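Local coordinates for protein N-acetylmuramoyl-L-alanine amidase (Mycolicibacterium smegmatis, PDB 7AGM) that probably cleaves, as a zinc-dependent amidase, the bond between N-acetylmuramic acid and L-alanine in peptidoglycan during remodelling of the mycobacterial cell wall, at residues A[126-129]-A[130-133]; A[44-47]-A[48-52]; A[85-88]-A[89-92]; A[200-203]-A[204-208]. All blocks are in the same frame, centred on the assembly; numbering follows the deposited sequence.

Interaction 1: residues A[126-129]-A[130-133]; sequences PLNA and AQSG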
loop_
_atom_site.group_PDB
_atom_site.type_symbol
_atom_site.label_atom_id
_atom_site.label_comp_id
_atom_site.label_asym_id
_atom_site.label_seq_id
_atom_site.Cartn_x
_atom_site.Cartn_y
_atom_site.Cartn_z
ATOM N N PRO A 126 13.106 -8.786 -9.499
ATOM C CA PRO A 126 13.711 -7.710 -8.707
ATOM C C PRO A 126 14.723 -6.911 -9.514
ATOM O O PRO A 126 15.420 -7.435 -10.390
ATOM C CB PRO A 126 14.389 -8.461 -7.560
ATOM C CG PRO A 126 14.722 -9.814 -8.151
ATOM C CD PRO A 126 13.563 -10.123 -9.071
ATOM N N LEU A 127 14.815 -5.623 -9.184
ATOM C CA LEU A 127 15.740 -4.708 -9.835
ATOM C C LEU A 127 16.927 -4.324 -8.965
ATOM O O LEU A 127 17.838 -3.647 -9.456
ATOM C CB LEU A 127 15.004 -3.436 -10.284
ATOM C CG LEU A 127 13.945 -3.668 -11.367
ATOM C CD1 LEU A 127 13.106 -2.414 -11.551
ATOM C CD2 LEU A 127 14.606 -4.062 -12.677
ATOM N N ASN A 128 16.948 -4.753 -7.706
ATOM C CA ASN A 128 18.029 -4.452 -6.776
ATOM C C ASN A 128 17.924 -5.413 -5.594
ATOM O O ASN A 128 17.006 -6.236 -5.513
ATOM C CB ASN A 128 18.012 -2.975 -6.345
ATOM C CG ASN A 128 16.693 -2.561 -5.706
ATOM O OD1 ASN A 128 16.156 -3.268 -4.857
ATOM N ND2 ASN A 128 16.161 -1.418 -6.126
ATOM N N ALA A 129 18.866 -5.273 -4.655
ATOM C CA ALA A 129 18.952 -6.205 -3.534
ATOM C C ALA A 129 17.765 -6.075 -2.591
ATOM O O ALA A 129 17.305 -7.077 -2.034
ATOM C CB ALA A 129 20.260 -5.998 -2.769
ATOM N N ALA A 130 17.274 -4.853 -2.367
ATOM C CA ALA A 130 16.097 -4.704 -1.514
ATOM C C ALA A 130 14.917 -5.464 -2.096
ATOM O O ALA A 130 14.189 -6.152 -1.369
ATOM C CB ALA A 130 15.732 -3.229 -1.350
ATOM N N GLN A 131 14.742 -5.390 -3.415
ATOM C CA GLN A 131 13.616 -6.051 -4.058
ATOM C C GLN A 131 13.775 -7.562 -4.067
ATOM O O GLN A 131 12.777 -8.287 -4.006
ATOM C CB GLN A 131 13.449 -5.529 -5.484
ATOM C CG GLN A 131 13.056 -4.056 -5.513
ATOM C CD GLN A 131 12.849 -3.522 -6.914
ATOM O OE1 GLN A 131 12.694 -4.282 -7.871
ATOM N NE2 GLN A 131 12.852 -2.200 -7.042
ATOM N N SER A 132 15.015 -8.048 -4.134
ATOM C CA SER A 132 15.261 -9.478 -4.261
ATOM C C SER A 132 15.116 -10.214 -2.937
ATOM O O SER A 132 14.764 -11.399 -2.930
ATOM C CB SER A 132 16.666 -9.706 -4.826
ATOM O OG SER A 132 16.975 -11.082 -4.893
ATOM N N GLY A 133 15.398 -9.548 -1.820
ATOM C CA GLY A 133 15.431 -10.200 -0.531
ATOM C C GLY A 133 14.431 -9.639 0.462
ATOM O O GLY A 133 13.343 -10.188 0.657
#

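Interaction 2: residues A[44-47]-A[48-52]; sequences TATD and DGYPE. With ZN (zinc ion), chain C.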
loop_
_atom_site.group_PDB
_atom_site.type_symbol
_atom_site.label_atom_id
_atom_site.label_comp_id
_atom_site.label_asym_id
_atom_site.label_seq_id
_atom_site.Cartn_x
_atom_site.Cartn_y
_atom_site.Cartn_z
ATOM N N THR A 44 -10.267 3.577 -7.941
ATOM C CA THR A 44 -11.579 2.978 -8.118
ATOM C C THR A 44 -12.536 3.515 -7.056
ATOM O O THR A 44 -12.234 4.472 -6.341
ATOM C CB THR A 44 -11.470 1.453 -8.185
ATOM O OG1 THR A 44 -12.729 0.899 -8.601
ATOM C CG2 THR A 44 -11.070 0.869 -6.831
ATOM N N ALA A 45 -13.718 2.913 -6.969
ATOM C CA ALA A 45 -14.732 3.322 -6.010
ATOM C C ALA A 45 -15.705 2.171 -5.834
ATOM O O ALA A 45 -15.775 1.257 -6.664
ATOM C CB ALA A 45 -15.505 4.566 -6.478
ATOM N N THR A 46 -16.451 2.223 -4.736
ATOM C CA THR A 46 -17.546 1.279 -4.570
ATOM C C THR A 46 -18.613 1.557 -5.628
ATOM O O THR A 46 -18.603 2.595 -6.297
ATOM C CB THR A 46 -18.144 1.362 -3.160
ATOM O OG1 THR A 46 -18.801 2.626 -2.973
ATOM C CG2 THR A 46 -17.044 1.205 -2.095
ATOM N N ASP A 47 -19.536 0.607 -5.789
ATOM C CA ASP A 47 -20.607 0.786 -6.764
ATOM C C ASP A 47 -21.341 2.097 -6.533
ATOM O O ASP A 47 -21.712 2.794 -7.485
ATOM C CB ASP A 47 -21.596 -0.378 -6.682
ATOM C CG ASP A 47 -21.053 -1.649 -7.287
ATOM O OD1 ASP A 47 -20.166 -1.561 -8.161
ATOM O OD2 ASP A 47 -21.522 -2.737 -6.894
ATOM N N ASP A 48 -21.546 2.460 -5.273
ATOM C CA ASP A 48 -22.289 3.662 -4.938
ATOM C C ASP A 48 -21.398 4.862 -4.634
ATOM O O ASP A 48 -21.886 5.861 -4.095
ATOM C CB ASP A 48 -23.290 3.376 -3.822
ATOM C CG ASP A 48 -22.657 2.719 -2.626
ATOM O OD1 ASP A 48 -23.405 2.297 -1.721
ATOM O OD2 ASP A 48 -21.412 2.631 -2.574
ATOM N N GLY A 49 -20.115 4.793 -4.981
ATOM C CA GLY A 49 -19.306 5.985 -5.133
ATOM C C GLY A 49 -18.402 6.370 -3.985
ATOM O O GLY A 49 -17.912 7.506 -3.969
ATOM N N TYR A 50 -18.176 5.494 -3.019
ATOM C CA TYR A 50 -17.170 5.779 -2.003
ATOM C C TYR A 50 -15.799 5.563 -2.635
ATOM O O TYR A 50 -15.520 4.460 -3.115
ATOM C CB TYR A 50 -17.359 4.883 -0.779
ATOM C CG TYR A 50 -16.303 5.079 0.285
ATOM C CD1 TYR A 50 -16.199 6.277 0.996
ATOM C CD2 TYR A 50 -15.402 4.068 0.580
ATOM C CE1 TYR A 50 -15.209 6.455 1.968
ATOM C CE2 TYR A 50 -14.420 4.233 1.541
ATOM C CZ TYR A 50 -14.329 5.422 2.234
ATOM O OH TYR A 50 -13.341 5.555 3.187
ATOM N N PRO A 51 -14.943 6.583 -2.711
ATOM C CA PRO A 51 -13.728 6.469 -3.529
ATOM C C PRO A 51 -12.546 5.835 -2.817
ATOM O O PRO A 51 -12.327 6.003 -1.613
ATOM C CB PRO A 51 -13.407 7.931 -3.867
ATOM C CG PRO A 51 -13.935 8.709 -2.706
ATOM C CD PRO A 51 -15.130 7.944 -2.169
ATOM N N GLU A 52 -11.768 5.093 -3.617
ATOM C CA GLU A 52 -10.529 4.497 -3.131
ATOM C C GLU A 52 -9.653 5.516 -2.411
ATOM O O GLU A 52 -9.082 5.215 -1.355
ATOM C CB GLU A 52 -9.754 3.872 -4.290
ATOM C CG GLU A 52 -8.448 3.235 -3.829
ATOM C CD GLU A 52 -7.640 2.649 -4.963
ATOM O OE1 GLU A 52 -8.126 2.671 -6.115
ATOM O OE2 GLU A 52 -6.509 2.174 -4.709
HETATM ZN ZN ZN C . -5.108 1.994 -6.197
HETATM O O HOH W 1 -6.239 1.750 -8.002
HETATM O O HOH W 2 -3.830 1.573 -7.974
HETATM O O HOH W 3 -5.701 0.022 -6.453
#

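Interaction 3: residues A[85-88]-A[89-92]; sequences GPCV and DERA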
loop_
_atom_site.group_PDB
_atom_site.type_symbol
_atom_site.label_atom_id
_atom_site.label_comp_id
_atom_site.label_asym_id
_atom_site.label_seq_id
_atom_site.Cartn_x
_atom_site.Cartn_y
_atom_site.Cartn_z
ATOM N N GLY A 85 -2.056 15.179 -5.519
ATOM C CA GLY A 85 -0.949 14.531 -4.852
ATOM C C GLY A 85 0.123 14.154 -5.857
ATOM O O GLY A 85 -0.043 14.352 -7.065
ATOM N N PRO A 86 1.242 13.602 -5.385
ATOM C CA PRO A 86 2.399 13.403 -6.267
ATOM C C PRO A 86 2.191 12.269 -7.262
ATOM O O PRO A 86 1.418 11.338 -7.037
ATOM C CB PRO A 86 3.534 13.056 -5.294
ATOM C CG PRO A 86 3.049 13.488 -3.940
ATOM C CD PRO A 86 1.564 13.302 -3.980
ATOM N N CYS A 87 2.925 12.359 -8.375
ATOM C CA CYS A 87 2.939 11.294 -9.375
ATOM C C CYS A 87 3.547 10.012 -8.802
ATOM O O CYS A 87 4.245 10.017 -7.782
ATOM C CB CYS A 87 3.765 11.711 -10.591
ATOM S SG CYS A 87 3.186 13.204 -11.413
ATOM N N VAL A 88 3.305 8.901 -9.505
ATOM C CA VAL A 88 3.741 7.596 -9.008
ATOM C C VAL A 88 5.258 7.499 -8.928
ATOM O O VAL A 88 5.790 6.854 -8.019
ATOM C CB VAL A 88 3.112 6.437 -9.811
ATOM C CG1 VAL A 88 1.602 6.356 -9.557
ATOM C CG2 VAL A 88 3.408 6.583 -11.286
ATOM N N ASP A 89 5.980 8.132 -9.857
ATOM C CA ASP A 89 7.437 8.140 -9.751
ATOM C C ASP A 89 7.900 9.024 -8.597
ATOM O O ASP A 89 8.853 8.677 -7.884
ATOM C CB ASP A 89 8.092 8.536 -11.079
ATOM C CG ASP A 89 7.750 9.951 -11.523
ATOM O OD1 ASP A 89 6.653 10.455 -11.195
ATOM O OD2 ASP A 89 8.575 10.550 -12.246
ATOM N N GLU A 90 7.212 10.154 -8.385
ATOM C CA GLU A 90 7.540 11.048 -7.278
ATOM C C GLU A 90 7.320 10.379 -5.924
ATOM O O GLU A 90 8.086 10.609 -4.984
ATOM C CB GLU A 90 6.721 12.340 -7.391
ATOM C CG GLU A 90 7.070 13.182 -8.618
ATOM C CD GLU A 90 6.178 14.417 -8.804
ATOM O OE1 GLU A 90 5.001 14.407 -8.382
ATOM O OE2 GLU A 90 6.665 15.408 -9.390
ATOM N N ARG A 91 6.274 9.557 -5.793
ATOM C CA ARG A 91 6.062 8.852 -4.531
ATOM C C ARG A 91 7.207 7.886 -4.228
ATOM O O ARG A 91 7.622 7.744 -3.068
ATOM C CB ARG A 91 4.706 8.143 -4.541
ATOM C CG ARG A 91 3.523 9.109 -4.641
ATOM C CD ARG A 91 2.218 8.376 -4.826
ATOM N NE ARG A 91 1.122 9.327 -5.032
ATOM C CZ ARG A 91 -0.019 9.361 -4.342
ATOM N NH1 ARG A 91 -0.262 8.477 -3.380
ATOM N NH2 ARG A 91 -0.935 10.281 -4.631
ATOM N N ALA A 92 7.746 7.221 -5.254
ATOM C CA ALA A 92 8.935 6.397 -5.033
ATOM C C ALA A 92 10.146 7.251 -4.671
ATOM O O ALA A 92 10.912 6.895 -3.767
ATOM C CB ALA A 92 9.231 5.509 -6.246
#

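Interaction 4: residues A[200-203]-A[204-208]; sequences GRQK and YADAI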
loop_
_atom_site.group_PDB
_atom_site.type_symbol
_atom_site.label_atom_id
_atom_site.label_comp_id
_atom_site.label_asym_id
_atom_site.label_seq_id
_atom_site.Cartn_x
_atom_site.Cartn_y
_atom_site.Cartn_z
ATOM N N GLY A 200 -14.212 -0.838 10.087
ATOM C CA GLY A 200 -13.568 -1.649 9.064
ATOM C C GLY A 200 -12.212 -1.109 8.660
ATOM O O GLY A 200 -11.260 -1.874 8.481
ATOM N N ARG A 201 -12.100 0.217 8.509
ATOM C CA ARG A 201 -10.805 0.796 8.168
ATOM C C ARG A 201 -9.806 0.599 9.303
ATOM O O ARG A 201 -8.619 0.345 9.061
ATOM C CB ARG A 201 -10.968 2.270 7.777
ATOM C CG ARG A 201 -11.819 2.455 6.511
ATOM C CD ARG A 201 -11.768 3.866 5.951
ATOM N NE ARG A 201 -12.363 4.838 6.872
ATOM C CZ ARG A 201 -13.653 5.165 6.912
ATOM N NH1 ARG A 201 -14.519 4.600 6.081
ATOM N NH2 ARG A 201 -14.080 6.071 7.789
ATOM N N GLN A 202 -10.273 0.668 10.549
ATOM C CA GLN A 202 -9.401 0.355 11.678
ATOM C C GLN A 202 -8.966 -1.106 11.649
ATOM O O GLN A 202 -7.824 -1.425 12.000
ATOM C CB GLN A 202 -10.109 0.675 12.997
ATOM C CG GLN A 202 -9.190 0.608 14.209
ATOM C CD GLN A 202 -8.116 1.678 14.179
ATOM O OE1 GLN A 202 -8.398 2.850 13.919
ATOM N NE2 GLN A 202 -6.870 1.279 14.438
ATOM N N LYS A 203 -9.866 -2.001 11.227
ATOM C CA LYS A 203 -9.544 -3.421 11.110
ATOM C C LYS A 203 -8.414 -3.636 10.111
ATOM O O LYS A 203 -7.433 -4.337 10.400
ATOM C CB LYS A 203 -10.810 -4.172 10.687
ATOM C CG LYS A 203 -10.683 -5.677 10.467
ATOM C CD LYS A 203 -11.932 -6.196 9.741
ATOM C CE LYS A 203 -11.885 -7.691 9.477
ATOM N NZ LYS A 203 -11.812 -8.458 10.747
ATOM N N TYR A 204 -8.526 -3.025 8.929
ATOM C CA TYR A 204 -7.434 -3.104 7.962
ATOM C C TYR A 204 -6.154 -2.497 8.522
ATOM O O TYR A 204 -5.064 -3.057 8.361
ATOM C CB TYR A 204 -7.819 -2.386 6.668
ATOM C CG TYR A 204 -8.831 -3.110 5.805
ATOM C CD1 TYR A 204 -8.542 -4.360 5.251
ATOM C CD2 TYR A 204 -10.063 -2.534 5.519
ATOM C CE1 TYR A 204 -9.466 -5.019 4.446
ATOM C CE2 TYR A 204 -10.983 -3.171 4.726
ATOM C CZ TYR A 204 -10.693 -4.418 4.192
ATOM O OH TYR A 204 -11.632 -5.034 3.388
ATOM N N ALA A 205 -6.265 -1.335 9.168
ATOM C CA ALA A 205 -5.077 -0.668 9.696
ATOM C C ALA A 205 -4.372 -1.519 10.742
ATOM O O ALA A 205 -3.141 -1.642 10.718
ATOM C CB ALA A 205 -5.445 0.701 10.278
ATOM N N ASP A 206 -5.136 -2.132 11.656
ATOM C CA ASP A 206 -4.533 -2.947 12.708
ATOM C C ASP A 206 -3.741 -4.102 12.111
ATOM O O ASP A 206 -2.653 -4.433 12.591
ATOM C CB ASP A 206 -5.616 -3.501 13.638
ATOM C CG ASP A 206 -6.243 -2.443 14.522
ATOM O OD1 ASP A 206 -5.672 -1.347 14.675
ATOM O OD2 ASP A 206 -7.317 -2.732 15.085
ATOM N N ALA A 207 -4.282 -4.734 11.066
ATOM C CA ALA A 207 -3.587 -5.847 10.426
ATOM C C ALA A 207 -2.334 -5.371 9.703
ATOM O O ALA A 207 -1.280 -6.020 9.770
ATOM C CB ALA A 207 -4.539 -6.536 9.447
ATOM N N ILE A 208 -2.430 -4.242 9.000
ATOM C CA ILE A 208 -1.261 -3.691 8.322
ATOM C C ILE A 208 -0.165 -3.345 9.328
ATOM O O ILE A 208 1.019 -3.625 9.097
ATOM C CB ILE A 208 -1.671 -2.495 7.440
ATOM C CG1 ILE A 208 -2.584 -2.985 6.306
ATOM C CG2 ILE A 208 -0.422 -1.749 6.927
ATOM C CD1 ILE A 208 -3.223 -1.860 5.491
#

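Interaction 1: residues A[126-129]-A[130-133]
N128 caps the short helix 129-132 by accepting from Q131 N, while the side chain of Q131 turns back to L127 N. OD1 of N128, the N-cap residue, accepts from the backbone N of Q131 at 2.9 Å, nearly along the C=O axis. CG of N128 stands between its own N and carbonyl carbon (chi1 57°), which swings the amide round to face the first turn of the helix. The chain of Q131 runs extended beyond CG, and OE1 accepts from the backbone N of L127 at 2.8 Å, the donor standing well above the amide plane. The two side chains cross at about a right angle, with CG of Q131 3.3 Å from OD1 of N128 and the amide planes turned 68° apart. Behind the cap the backbone closes with S132 N on N128 O at 3.0 Å and G133 N on A129 O at 3.1 Å. The ring of P126 lies against S132, its CB 3.5 Å from S132 N. A129 and P126 are exposed, whereas Q131 is buried. Its OE1 also bonds S123 OG, at the end of strand 119-123. Its NE2 bonds N172 O in helix 169-173 and A174 O beyond it, and N128 ND2 shares A174 O. The capped turn thus ties the end of strand 119-123 to helix 169-173, directly ahead of helix 134-148.

Interaction 2: residues A[44-47]-A[48-52]
E52 grips the backbone of T44 twice. T44 N donates to OE1 of E52 at 3.0 Å on the anti lone pair, and E52 N returns a bond to T44 O at 2.8 Å. The other oxygen, OE2, binds the zinc ion at 2.0 Å, beside H17 and H107 and three waters; one of those waters also donates to OE1. With CG anti to the backbone N (chi1 -180°) and the chain extended, the carboxylate is carried out to the metal, and the bonds from T44 N to OE1 and from A108 N to OE2 help fix its rotation. Farther along the hairpin-like loop, T46 N meets Y50 O at 2.9 Å, and G49 N closes a type I beta turn from T46 to G49 onto T46 O. The hydroxyl of T46 donates to OD2 of D48 at 2.6 Å and accepts from Y50 N at 2.9 Å. G49 has a positive phi (99°), where a side chain would jam against the preceding carbonyl. CG2 of T44 rests 3.5 Å from E52 OE1, and CG2 of T46 lies at the edge of the Y50 ring. D48 forms a salt bridge with K196, on which T46 and Y50 also lean. The loop links strand 36-38 to helix 52-69, is braced by helix 189-196, and ends on the zinc ligand.

Interaction 3: residues A[85-88]-A[89-92]
R91 folds back from the first turn of helix 88-98 onto the residues leading into it, in a helix N-terminus with C87 at the N-cap. Its CB lies 3.8 Å from C87 O, and CG comes closer to that same oxygen, at 3.3 Å; the backbone N of R91 also bonds it. CD lies 3.8 Å from P86 O. NE then donates to P86 O at 2.9 Å, an almost straight bond (177°) with the oxygen in the guanidinium plane. The chain is extended from CG to NE, which carries the guanidinium past the loop. At the tip NH1 forms a salt bridge with D14 and bonds P15 O, while NH2 bonds the backbone O of H17, itself a zinc ligand, and so probably helps to position it. E90 supplies a second return from the helix: its OE1 accepts from C87 N at 2.9 Å, on the anti side and tilted from the carboxylate plane. C87 is joined to C39 by a disulfide, so the helix start is pinned covalently to strand 36-38's exit. CB of P86 rests 3.9 Å from CB of E90, and OD1 of D89 comes to 3.2 Å from CB of C87.

Interaction 4: residues A[200-203]-A[204-208]
Y204 and G200 meet one turn apart on the long alpha-helix 198-219, the last helix of the chain, where Y204 N donates to G200 O at 3.0 Å, an i+4 to i helix bond. The packed side is built round the Y204 ring. CG lies beside the backbone N (chi1 -73°), which directs the ring back along the helix. CD2 comes to 3.3 Å from G200 O, and CA of R201 sits at the ring edge. The ring also meets that of F55 in helix 52-69, the planes nearly perpendicular, and touches M195 and L194, the latter touched by K203 as well. CB of A205 is 3.4 Å from R201 O. A205 lies against R62 and V63 of helix 52-69, A207 and I208 turn to L146 and M142 of helix 134-148, and NE of R201 bridges to D58. The looser side carries Q202, K203 and D206. CB of K203 points away from the following turn, while its O accepts from A207 N at 3.2 Å; D206 is exposed. Q202 bends at chi2 (66°) and crosses D206 obliquely, with the amide and carboxylate planes 51° apart. Its OE1 bonds R62, while NE2 gives D206 its side-chain partner one turn on: NE2 to OD1 is 2.9 Å, the oxygen close to the amide plane but the donor above the carboxylate plane.

Overall arrangement
The four contacts are local, yet their settings differ. Interaction 1 is a surface contact on the opposite side of the chain's centre from interactions 2 and 4; interactions 2, 3 and 4 are partly buried. Interactions 1 and 3 both lie at helix starts, where side chains return to the loop backbone, but only 3 adds a disulfide and an arginine salt bridge. Interaction 2 serves the zinc, and interaction 3 holds the backbone of the zinc ligand H17 through R91, with no contact between them. Interactions 2 and 4 touch, Y50 OH lying 3.3 Å from R201 NH1, and both adjoin helices 52-69 and 189-196. Helix 169-173 borders both 1 and 3.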